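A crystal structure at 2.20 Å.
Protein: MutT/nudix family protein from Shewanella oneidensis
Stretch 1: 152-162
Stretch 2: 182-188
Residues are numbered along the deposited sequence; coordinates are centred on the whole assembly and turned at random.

Stretch 1 (152-162) ARERLTQKALY
Stretch 2 (182-188) VHEVLLG

Both stretches are helical: 152-162 throughout, 182-187 up to G188, and both helices begin earlier in the chain. Their axes approach to 8.7 Å and cross at -131°, so the chains run roughly against each other. Register is set by two CA pairs: T157 CA lies 5.3 Å from L186 CA, and A160 CA lies 5.3 Å from H183 CA. The contact buries 443 Å² in all.

A160 sits at the close crossing with its CB directed toward the other helix. Its small methyl lets the backbones approach: A160 CB lies 3.9 Å from L186 CB and 3.7 Å from L187 CD2. L186 (chi1 m, chi2 t) is the residue most covered. Its CD2 meets L156 CD1 at 3.8 Å; L156 has chi1 m and chi2 off-well at -146°. L187 (m, t) starts away, but its end returns. L187 CD2 reaches within 3.4 Å of T157 O and 3.9 Å of L161 CG. L161 (m, t) likewise starts away and comes back.

Polar groups also join the helices. H183 (chi1 -75°, chi2 -116°) turns its ring edge to A160, and H183 ND1 donates to A160 O at 3.2 Å.

The L186 carbonyl lies near the end of its helix, where side chains can serve it. R153 has chi1 t, chi2 p, chi3 t and chi4 79°. The p turn at chi2 belongs to a path that starts sideways and ends nearer the partner. R153 NH1 and NH2 both donate to L186 O, at 3.1 and 3.2 Å. L186 CD2 covers one guanidinium face. T157 (chi1 m) places OG1 3.1 Å from L186 O and 3.2 Å from R153 O; its one proton could serve either.

G188 leaves the helix with phi 67° and psi 19°, a positive phi that favours glycine.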

# COMPACT_ATOMS: atom_id res chain seq x y z
N ALA B 152 5.56 -0.58 -9.31
CA ALA B 152 4.55 -1.61 -9.59
C ALA B 152 5.21 -2.98 -9.79
O ALA B 152 4.75 -3.97 -9.23
CB ALA B 152 3.73 -1.23 -10.82
N ARG B 153 6.28 -3.01 -10.58
CA ARG B 153 7.02 -4.24 -10.88
C ARG B 153 7.61 -4.90 -9.63
O ARG B 153 7.64 -6.13 -9.52
CB ARG B 153 8.11 -3.96 -11.94
CG ARG B 153 9.05 -5.15 -12.24
CD ARG B 153 8.34 -6.34 -12.87
NE ARG B 153 9.28 -7.43 -13.17
CZ ARG B 153 9.75 -8.28 -12.26
NH1 ARG B 153 9.37 -8.21 -10.98
NH2 ARG B 153 10.60 -9.23 -12.64
N GLU B 154 8.09 -4.06 -8.71
CA GLU B 154 8.60 -4.48 -7.42
C GLU B 154 7.51 -5.01 -6.48
O GLU B 154 7.73 -5.97 -5.71
CB GLU B 154 9.22 -3.28 -6.75
CG GLU B 154 10.64 -3.01 -7.06
CD GLU B 154 11.22 -2.16 -5.96
OE1 GLU B 154 12.12 -2.66 -5.25
OE2 GLU B 154 10.73 -1.02 -5.76
N ARG B 155 6.35 -4.36 -6.47
CA ARG B 155 5.24 -4.93 -5.69
C ARG B 155 4.76 -6.26 -6.26
O ARG B 155 4.43 -7.14 -5.52
CB ARG B 155 4.06 -3.97 -5.46
CG ARG B 155 3.24 -4.51 -4.23
CD ARG B 155 2.11 -3.68 -3.81
NE ARG B 155 1.17 -3.51 -4.92
CZ ARG B 155 0.07 -2.75 -4.85
NH1 ARG B 155 -0.71 -2.63 -5.92
NH2 ARG B 155 -0.22 -2.12 -3.71
N LEU B 156 4.77 -6.40 -7.58
CA LEU B 156 4.47 -7.68 -8.22
C LEU B 156 5.40 -8.82 -7.78
O LEU B 156 4.95 -9.95 -7.57
CB LEU B 156 4.56 -7.55 -9.73
CG LEU B 156 3.37 -6.99 -10.48
CD1 LEU B 156 3.37 -7.72 -11.81
CD2 LEU B 156 2.10 -7.22 -9.74
N THR B 157 6.67 -8.50 -7.63
CA THR B 157 7.64 -9.41 -7.03
C THR B 157 7.22 -9.91 -5.65
O THR B 157 7.26 -11.12 -5.41
CB THR B 157 9.06 -8.79 -7.05
OG1 THR B 157 9.39 -8.51 -8.42
CG2 THR B 157 10.07 -9.75 -6.48
N GLN B 158 6.78 -9.01 -4.76
CA GLN B 158 6.23 -9.41 -3.46
C GLN B 158 4.94 -10.22 -3.59
O GLN B 158 4.71 -11.15 -2.81
CB GLN B 158 6.01 -8.22 -2.51
CG GLN B 158 7.24 -7.39 -2.20
CD GLN B 158 8.39 -8.18 -1.57
OE1 GLN B 158 9.42 -8.43 -2.23
NE2 GLN B 158 8.23 -8.57 -0.30
N LYS B 159 4.08 -9.87 -4.54
CA LYS B 159 2.90 -10.68 -4.80
C LYS B 159 3.27 -12.12 -5.19
O LYS B 159 2.59 -13.06 -4.78
CB LYS B 159 2.01 -10.06 -5.88
CG LYS B 159 1.42 -8.72 -5.53
CD LYS B 159 0.43 -8.80 -4.41
CE LYS B 159 -0.00 -7.40 -4.11
NZ LYS B 159 -1.17 -7.37 -3.19
N ALA B 160 4.32 -12.30 -5.99
CA ALA B 160 4.81 -13.64 -6.39
C ALA B 160 5.30 -14.45 -5.19
O ALA B 160 5.28 -15.66 -5.20
CB ALA B 160 5.90 -13.54 -7.45
N LEU B 161 5.71 -13.74 -4.14
CA LEU B 161 6.25 -14.37 -2.93
C LEU B 161 5.19 -14.78 -1.92
O LEU B 161 5.36 -15.76 -1.16
CB LEU B 161 7.24 -13.41 -2.25
CG LEU B 161 8.72 -13.39 -2.67
CD1 LEU B 161 9.49 -12.53 -1.68
CD2 LEU B 161 9.37 -14.79 -2.73
N TYR B 162 4.09 -14.02 -1.89
CA TYR B 162 3.10 -14.20 -0.83
C TYR B 162 1.68 -14.46 -1.31
O TYR B 162 0.78 -14.51 -0.48
CB TYR B 162 3.08 -12.99 0.12
CG TYR B 162 4.37 -12.79 0.86
CD1 TYR B 162 4.70 -13.60 1.96
CD2 TYR B 162 5.27 -11.80 0.47
CE1 TYR B 162 5.91 -13.42 2.65
CE2 TYR B 162 6.47 -11.61 1.15
CZ TYR B 162 6.78 -12.42 2.23
OH TYR B 162 7.96 -12.20 2.88
N VAL B 182 5.05 -17.80 -14.62
CA VAL B 182 4.82 -16.37 -14.37
C VAL B 182 5.46 -15.94 -13.06
O VAL B 182 6.03 -14.85 -13.00
CB VAL B 182 3.32 -15.95 -14.33
CG1 VAL B 182 3.23 -14.43 -14.32
CG2 VAL B 182 2.58 -16.47 -15.52
N HIS B 183 5.34 -16.75 -12.01
CA HIS B 183 5.97 -16.44 -10.72
C HIS B 183 7.52 -16.39 -10.84
O HIS B 183 8.18 -15.51 -10.27
CB HIS B 183 5.57 -17.44 -9.62
CG HIS B 183 4.17 -17.26 -9.09
ND1 HIS B 183 3.91 -16.91 -7.78
CD2 HIS B 183 2.96 -17.43 -9.68
CE1 HIS B 183 2.61 -16.86 -7.59
NE2 HIS B 183 2.01 -17.18 -8.72
N GLU B 184 8.09 -17.35 -11.58
CA GLU B 184 9.53 -17.38 -11.86
C GLU B 184 9.98 -16.11 -12.61
O GLU B 184 10.98 -15.52 -12.24
CB GLU B 184 9.93 -18.65 -12.63
CG GLU B 184 9.83 -19.90 -11.79
CD GLU B 184 10.03 -21.20 -12.57
OE1 GLU B 184 10.15 -22.26 -11.92
OE2 GLU B 184 10.06 -21.18 -13.82
N VAL B 185 9.24 -15.68 -13.62
CA VAL B 185 9.57 -14.45 -14.34
C VAL B 185 9.64 -13.25 -13.37
O VAL B 185 10.52 -12.40 -13.50
CB VAL B 185 8.58 -14.15 -15.49
CG1 VAL B 185 8.88 -12.81 -16.18
CG2 VAL B 185 8.61 -15.27 -16.51
N LEU B 186 8.71 -13.20 -12.42
CA LEU B 186 8.60 -12.07 -11.49
C LEU B 186 9.70 -12.07 -10.45
O LEU B 186 10.17 -11.02 -10.04
CB LEU B 186 7.23 -12.04 -10.80
CG LEU B 186 6.09 -11.60 -11.71
CD1 LEU B 186 4.72 -11.86 -11.06
CD2 LEU B 186 6.26 -10.14 -12.09
N LEU B 187 10.10 -13.26 -10.02
CA LEU B 187 11.16 -13.39 -9.03
C LEU B 187 12.53 -13.40 -9.70
O LEU B 187 13.56 -13.27 -9.03
CB LEU B 187 10.95 -14.62 -8.14
CG LEU B 187 9.64 -14.67 -7.33
CD1 LEU B 187 9.57 -15.93 -6.46
CD2 LEU B 187 9.49 -13.45 -6.47
N GLY B 188 12.52 -13.53 -11.03
CA GLY B 188 13.74 -13.59 -11.85
C GLY B 188 14.57 -14.83 -11.60
O GLY B 188 15.75 -14.89 -11.98